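Local coordinates for hypothetical protein (Bacteroides caccae, PDB 4M8R) that is of unknown function but joins an N-terminal Ig-like domain to a WD40-like, beta-propeller-type domain in one all-beta chain, at residues M81-K85 / F178-T183; V263-N268 / L322-V327. All coordinates share one frame. Residue numbers count along the deposited sequence, not the author numbering.

Interaction 1: residues M81-K85 / F178-T183; sequences MPYRK and FLDFCT
Residues 81-85 lie in the irregular loop between strands 76-80 and 88-96; the backbone is extended up to Tyr83, and Arg84 takes left-handed angles (phi/psi 77/9). Facing it, strand 173-180 ends at Asp180 and the chain turns through Phe181 and Cys182 (-64/-32 and -60/-43). The backbones stay apart, CA of Tyr83 lying 7.2 Å from CA of Cys182, so side chains bridge the gap. Asp180 (chi1 t) makes an Asx turn, its OD1 accepting from Cys182 N at 2.7 Å, which probably helps orient the carboxylate for a two-pronged salt bridge: Arg84 NH1 to Asp180 OD2 2.9 Å, Arg84 NH2 to Asp180 OD1 3.0 Å. Arg84 (chi1 m, chi2 and chi3 t) also donates through NH2 to the backbone O of Thr161. Cys182 SG lies over one guanidinium face, 3.8 Å from Arg84 NH2, and the Phe178 ring edge approaches the same NH2 (4.2 Å from Phe178 CZ). Tyr83 (chi1 m) offers a ring face to Cys182 CB, a CH-pi contact 3.7 Å from the ring centroid, while Thr183 CG2 sits 3.9 Å from Tyr83 CE1. A paired charge beside a CH-pi contact thus links the Ig-like and WD40-like domains through side chains.

Interaction 2: residues V263-N268 / L322-V327; sequences VFMQGN and LYQKKV
The ammonium of Lys325 is held by the end of strand 262-264 and the turn after it: NZ donates to Phe264 O (2.7 Å), to Asn268 OD1 (3.0 Å) and, weakly, to Met265 O (3.1 Å), with Gly202 O as a further acceptor. The backbone of the same residue also donates, Lys325 N to Gln266 OE1 (2.9 Å); that oxygen also accepts from Glu54 N of the second subunit. One water connects the segments, accepting from Gly267 N (2.8 Å) and donating to Tyr323 O (2.7 Å) and Asn268 OD1 (3.3 Å).

Met265 to Asn268 form a type II beta turn, closed by Asn268 N to Met265 O at 2.9 Å, which places Met265 O and Asn268 OD1 near Lys325 NZ. Gly267 (phi/psi 95/-18) fills its third position, where a CB would jam against the preceding carbonyl. CA atoms pair Met265 with Val327 (5.9 Å), Gln266 with Lys325 (5.7 Å) and Gly267 with Leu322 (6.9 Å). Lys325 (chi1 p, chi2 and chi3 t) reaches into the turn, and Gln266 (chi1 and chi2 t) reaches back.

Around this polar centre, Gln266 CG packs 3.8 Å from Leu322 CD1. Val327 closes the other end, its CG1 3.9 Å from Val263 CG1 and its CG2 3.7 Å from CG of Met265 (selenomethionine).

The contact joins the turn between strands 262-264 and 270-276 to the start of strand 325-333, packing between neighbouring sheets of the WD40-like domain: Val327 also touches Leu272 of strand 270-276 and Tyr308 of strand 303-310.

In the fold
Along the chain the two contacts come in series, interaction 1 closing at Thr183 before interaction 2 opens at Val263. Their centres lie 30 Å apart on opposite sides of the chain's centre, and their nearest atoms are about 17 Å apart, so they do not touch. Interaction 1 spans two domains, joining a loop of the Ig-like sheet to the end of strand 173-180 in the WD40-like domain; interaction 2 lies wholly within the latter, between the sheets holding strands 262-264 and 325-333. Interaction 1 is consistent with a part in setting how the two domains lie together, while interaction 2 is packing between sheets. Other subunits reach interaction 2 but not interaction 1.

Interaction 1: residues M81-K85 / F178-T183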
loop_
_atom_site.group_PDB
_atom_site.type_symbol
_atom_site.label_atom_id
_atom_site.label_comp_id
_atom_site.label_asym_id
_atom_site.label_seq_id
_atom_site.Cartn_x
_atom_site.Cartn_y
_atom_site.Cartn_z
HETATM N N MSE A 81 21.777 4.031 23.831
HETATM C CA MSE A 81 21.527 4.015 22.390
HETATM C C MSE A 81 20.469 2.976 22.110
HETATM O O MSE A 81 20.526 1.864 22.636
HETATM C CB MSE A 81 22.806 3.700 21.610
HETATM C CG MSE A 81 23.951 4.684 21.878
HETATM SE SE MSE A 81 23.418 6.551 21.535
HETATM C CE MSE A 81 23.015 6.412 19.620
ATOM N N PRO A 82 19.471 3.326 21.283
ATOM C CA PRO A 82 18.336 2.437 21.047
ATOM C C PRO A 82 18.553 1.327 20.016
ATOM O O PRO A 82 19.402 1.441 19.126
ATOM C CB PRO A 82 17.265 3.392 20.527
ATOM C CG PRO A 82 18.030 4.454 19.826
ATOM C CD PRO A 82 19.285 4.635 20.625
ATOM N N TYR A 83 17.758 0.270 20.161
ATOM C CA TYR A 83 17.633 -0.786 19.162
ATOM C C TYR A 83 16.575 -0.401 18.135
ATOM O O TYR A 83 15.945 0.646 18.252
ATOM C CB TYR A 83 17.232 -2.105 19.837
ATOM C CG TYR A 83 18.316 -2.721 20.692
ATOM C CD1 TYR A 83 18.483 -2.344 22.019
ATOM C CD2 TYR A 83 19.169 -3.688 20.169
ATOM C CE1 TYR A 83 19.482 -2.905 22.801
ATOM C CE2 TYR A 83 20.161 -4.258 20.941
ATOM C CZ TYR A 83 20.313 -3.865 22.258
ATOM O OH TYR A 83 21.312 -4.438 23.019
ATOM N N ARG A 84 16.411 -1.251 17.125
ATOM C CA ARG A 84 15.309 -1.194 16.150
ATOM C C ARG A 84 15.439 -0.131 15.058
ATOM O O ARG A 84 14.500 0.079 14.294
ATOM C CB ARG A 84 13.937 -1.089 16.840
ATOM C CG ARG A 84 13.675 -2.211 17.832
ATOM C CD ARG A 84 12.260 -2.193 18.379
ATOM N NE ARG A 84 11.973 -3.433 19.099
ATOM C CZ ARG A 84 12.358 -3.708 20.344
ATOM N NH1 ARG A 84 13.050 -2.831 21.062
ATOM N NH2 ARG A 84 12.050 -4.887 20.878
ATOM N N LYS A 85 16.591 0.521 14.953
ATOM C CA LYS A 85 16.862 1.359 13.791
ATOM C C LYS A 85 17.930 0.689 12.939
ATOM O O LYS A 85 18.704 -0.119 13.439
ATOM C CB LYS A 85 17.333 2.752 14.202
ATOM C CG LYS A 85 16.590 3.371 15.373
ATOM C CD LYS A 85 15.109 3.550 15.103
ATOM C CE LYS A 85 14.412 4.131 16.329
ATOM N NZ LYS A 85 14.636 3.326 17.565
ATOM N N PHE A 178 5.174 -5.615 28.631
ATOM C CA PHE A 178 5.928 -6.042 27.463
ATOM C C PHE A 178 7.350 -6.381 27.892
ATOM O O PHE A 178 8.033 -5.549 28.490
ATOM C CB PHE A 178 5.955 -4.922 26.423
ATOM C CG PHE A 178 6.848 -5.200 25.238
ATOM C CD1 PHE A 178 6.458 -6.097 24.253
ATOM C CD2 PHE A 178 8.060 -4.545 25.097
ATOM C CE1 PHE A 178 7.270 -6.349 23.163
ATOM C CE2 PHE A 178 8.876 -4.789 24.005
ATOM C CZ PHE A 178 8.484 -5.692 23.036
ATOM N N LEU A 179 7.777 -7.614 27.617
ATOM C CA LEU A 179 9.165 -8.014 27.819
ATOM C C LEU A 179 9.921 -7.834 26.513
ATOM O O LEU A 179 9.608 -8.496 25.536
ATOM C CB LEU A 179 9.256 -9.476 28.262
ATOM C CG LEU A 179 10.676 -10.050 28.263
ATOM C CD1 LEU A 179 11.549 -9.316 29.272
ATOM C CD2 LEU A 179 10.646 -11.540 28.552
ATOM N N ASP A 180 10.916 -6.952 26.515
ATOM C CA ASP A 180 11.689 -6.623 25.317
ATOM C C ASP A 180 12.846 -7.603 25.169
ATOM O O ASP A 180 13.706 -7.673 26.041
ATOM C CB ASP A 180 12.218 -5.184 25.428
ATOM C CG ASP A 180 12.934 -4.703 24.167
ATOM O OD1 ASP A 180 13.527 -5.527 23.438
ATOM O OD2 ASP A 180 12.909 -3.480 23.904
ATOM N N PHE A 181 12.868 -8.360 24.076
ATOM C CA PHE A 181 13.936 -9.344 23.854
ATOM C C PHE A 181 15.324 -8.718 23.702
ATOM O O PHE A 181 16.312 -9.332 24.085
ATOM C CB PHE A 181 13.663 -10.219 22.616
ATOM C CG PHE A 181 12.587 -11.269 22.806
ATOM C CD1 PHE A 181 12.385 -11.902 24.026
ATOM C CD2 PHE A 181 11.814 -11.663 21.724
ATOM C CE1 PHE A 181 11.405 -12.871 24.164
ATOM C CE2 PHE A 181 10.841 -12.637 21.857
ATOM C CZ PHE A 181 10.637 -13.243 23.079
ATOM N N CYS A 182 15.399 -7.511 23.143
ATOM C CA CYS A 182 16.682 -6.816 22.968
ATOM C C CYS A 182 17.409 -6.553 24.287
ATOM O O CYS A 182 18.615 -6.726 24.370
ATOM C CB CYS A 182 16.487 -5.474 22.260
ATOM S SG CYS A 182 15.806 -5.567 20.593
ATOM N N THR A 183 16.665 -6.122 25.305
ATOM C CA THR A 183 17.245 -5.697 26.582
ATOM C C THR A 183 16.910 -6.593 27.761
ATOM O O THR A 183 17.576 -6.531 28.785
ATOM C CB THR A 183 16.763 -4.285 26.950
ATOM O OG1 THR A 183 15.328 -4.261 26.985
ATOM C CG2 THR A 183 17.265 -3.270 25.928
#

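Interaction 2: residues V263-N268 / L322-V327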
loop_
_atom_site.group_PDB
_atom_site.type_symbol
_atom_site.label_atom_id
_atom_site.label_comp_id
_atom_site.label_asym_id
_atom_site.label_seq_id
_atom_site.Cartn_x
_atom_site.Cartn_y
_atom_site.Cartn_z
ATOM N N VAL A 263 -10.002 -13.806 22.094
ATOM C CA VAL A 263 -9.837 -13.753 20.648
ATOM C C VAL A 263 -10.969 -12.965 20.014
ATOM O O VAL A 263 -12.134 -13.209 20.299
ATOM C CB VAL A 263 -9.800 -15.175 20.059
ATOM C CG1 VAL A 263 -9.934 -15.145 18.545
ATOM C CG2 VAL A 263 -8.514 -15.878 20.459
ATOM N N PHE A 264 -10.609 -12.014 19.162
ATOM C CA PHE A 264 -11.590 -11.268 18.378
ATOM C C PHE A 264 -12.137 -12.147 17.269
ATOM O O PHE A 264 -11.375 -12.730 16.500
ATOM C CB PHE A 264 -10.958 -10.036 17.711
ATOM C CG PHE A 264 -10.836 -8.835 18.609
ATOM C CD1 PHE A 264 -11.956 -8.111 18.975
ATOM C CD2 PHE A 264 -9.591 -8.403 19.055
ATOM C CE1 PHE A 264 -11.845 -6.992 19.787
ATOM C CE2 PHE A 264 -9.473 -7.289 19.868
ATOM C CZ PHE A 264 -10.605 -6.583 20.238
HETATM N N MSE A 265 -13.456 -12.211 17.164
HETATM C CA MSE A 265 -14.091 -12.785 15.985
HETATM C C MSE A 265 -13.853 -11.866 14.817
HETATM O O MSE A 265 -13.455 -10.713 15.007
HETATM C CB MSE A 265 -15.571 -12.914 16.274
HETATM C CG MSE A 265 -16.237 -13.870 15.302
HETATM SE SE MSE A 265 -18.037 -14.263 15.967
HETATM C CE MSE A 265 -17.650 -14.875 17.794
ATOM N N GLN A 266 -14.065 -12.359 13.597
ATOM C CA GLN A 266 -13.912 -11.515 12.407
ATOM C C GLN A 266 -14.874 -10.330 12.516
ATOM O O GLN A 266 -16.023 -10.492 12.931
ATOM C CB GLN A 266 -14.151 -12.297 11.107
ATOM C CG GLN A 266 -13.762 -11.529 9.842
ATOM C CD GLN A 266 -14.007 -12.312 8.557
ATOM O OE1 GLN A 266 -13.210 -13.168 8.176
ATOM N NE2 GLN A 266 -15.108 -12.008 7.874
ATOM N N GLY A 267 -14.378 -9.143 12.172
ATOM C CA GLY A 267 -15.124 -7.898 12.362
ATOM C C GLY A 267 -14.775 -7.190 13.663
ATOM O O GLY A 267 -15.071 -6.003 13.820
ATOM N N ASN A 268 -14.158 -7.921 14.596
ATOM C CA ASN A 268 -13.657 -7.371 15.859
ATOM C C ASN A 268 -14.726 -6.753 16.761
ATOM O O ASN A 268 -14.454 -5.802 17.482
ATOM C CB ASN A 268 -12.521 -6.364 15.592
ATOM C CG ASN A 268 -11.321 -7.002 14.912
ATOM O OD1 ASN A 268 -11.228 -8.224 14.793
ATOM N ND2 ASN A 268 -10.385 -6.171 14.472
ATOM N N LEU A 322 -9.709 -5.118 6.939
ATOM C CA LEU A 322 -10.490 -6.223 7.527
ATOM C C LEU A 322 -9.727 -7.555 7.544
ATOM O O LEU A 322 -9.524 -8.184 6.505
ATOM C CB LEU A 322 -11.832 -6.381 6.794
ATOM C CG LEU A 322 -12.991 -7.069 7.536
ATOM C CD1 LEU A 322 -12.713 -8.543 7.808
ATOM C CD2 LEU A 322 -13.336 -6.345 8.832
ATOM N N TYR A 323 -9.333 -7.982 8.740
ATOM C CA TYR A 323 -8.558 -9.201 8.933
ATOM C C TYR A 323 -9.479 -10.417 8.927
ATOM O O TYR A 323 -10.345 -10.541 9.789
ATOM C CB TYR A 323 -7.793 -9.109 10.256
ATOM C CG TYR A 323 -6.802 -10.218 10.509
ATOM C CD1 TYR A 323 -5.948 -10.661 9.505
ATOM C CD2 TYR A 323 -6.682 -10.799 11.771
ATOM C CE1 TYR A 323 -5.029 -11.671 9.741
ATOM C CE2 TYR A 323 -5.761 -11.806 12.015
ATOM C CZ TYR A 323 -4.936 -12.241 10.995
ATOM O OH TYR A 323 -4.009 -13.241 11.211
ATOM N N GLN A 324 -9.282 -11.308 7.956
ATOM C CA GLN A 324 -10.173 -12.451 7.740
ATOM C C GLN A 324 -9.745 -13.678 8.536
ATOM O O GLN A 324 -8.575 -14.044 8.539
ATOM C CB GLN A 324 -10.266 -12.775 6.250
ATOM C CG GLN A 324 -11.124 -11.770 5.492
ATOM C CD GLN A 324 -10.741 -11.611 4.036
ATOM O OE1 GLN A 324 -11.586 -11.713 3.146
ATOM N NE2 GLN A 324 -9.464 -11.337 3.784
ATOM N N LYS A 325 -10.699 -14.311 9.209
ATOM C CA LYS A 325 -10.382 -15.395 10.134
ATOM C C LYS A 325 -11.573 -16.265 10.526
ATOM O O LYS A 325 -12.727 -15.868 10.401
ATOM C CB LYS A 325 -9.715 -14.831 11.396
ATOM C CG LYS A 325 -10.417 -13.620 11.966
ATOM C CD LYS A 325 -9.615 -12.903 13.040
ATOM C CE LYS A 325 -10.106 -11.466 13.165
ATOM N NZ LYS A 325 -10.407 -11.095 14.568
ATOM N N LYS A 326 -11.254 -17.473 10.981
ATOM C CA LYS A 326 -12.214 -18.380 11.590
ATOM C C LYS A 326 -11.797 -18.537 13.042
ATOM O O LYS A 326 -10.633 -18.809 13.321
ATOM C CB LYS A 326 -12.190 -19.735 10.884
ATOM C CG LYS A 326 -12.680 -19.679 9.445
ATOM C CD LYS A 326 -12.168 -20.857 8.629
ATOM C CE LYS A 326 -12.500 -20.705 7.150
ATOM N NZ LYS A 326 -13.950 -20.884 6.863
ATOM N N VAL A 327 -12.734 -18.346 13.964
ATOM C CA VAL A 327 -12.429 -18.437 15.388
ATOM C C VAL A 327 -13.291 -19.478 16.073
ATOM O O VAL A 327 -14.366 -19.831 15.592
ATOM C CB VAL A 327 -12.607 -17.084 16.107
ATOM C CG1 VAL A 327 -11.909 -15.978 15.326
ATOM C CG2 VAL A 327 -14.077 -16.752 16.307
HETATM O O HOH W 1 -11.676 -9.021 11.654
#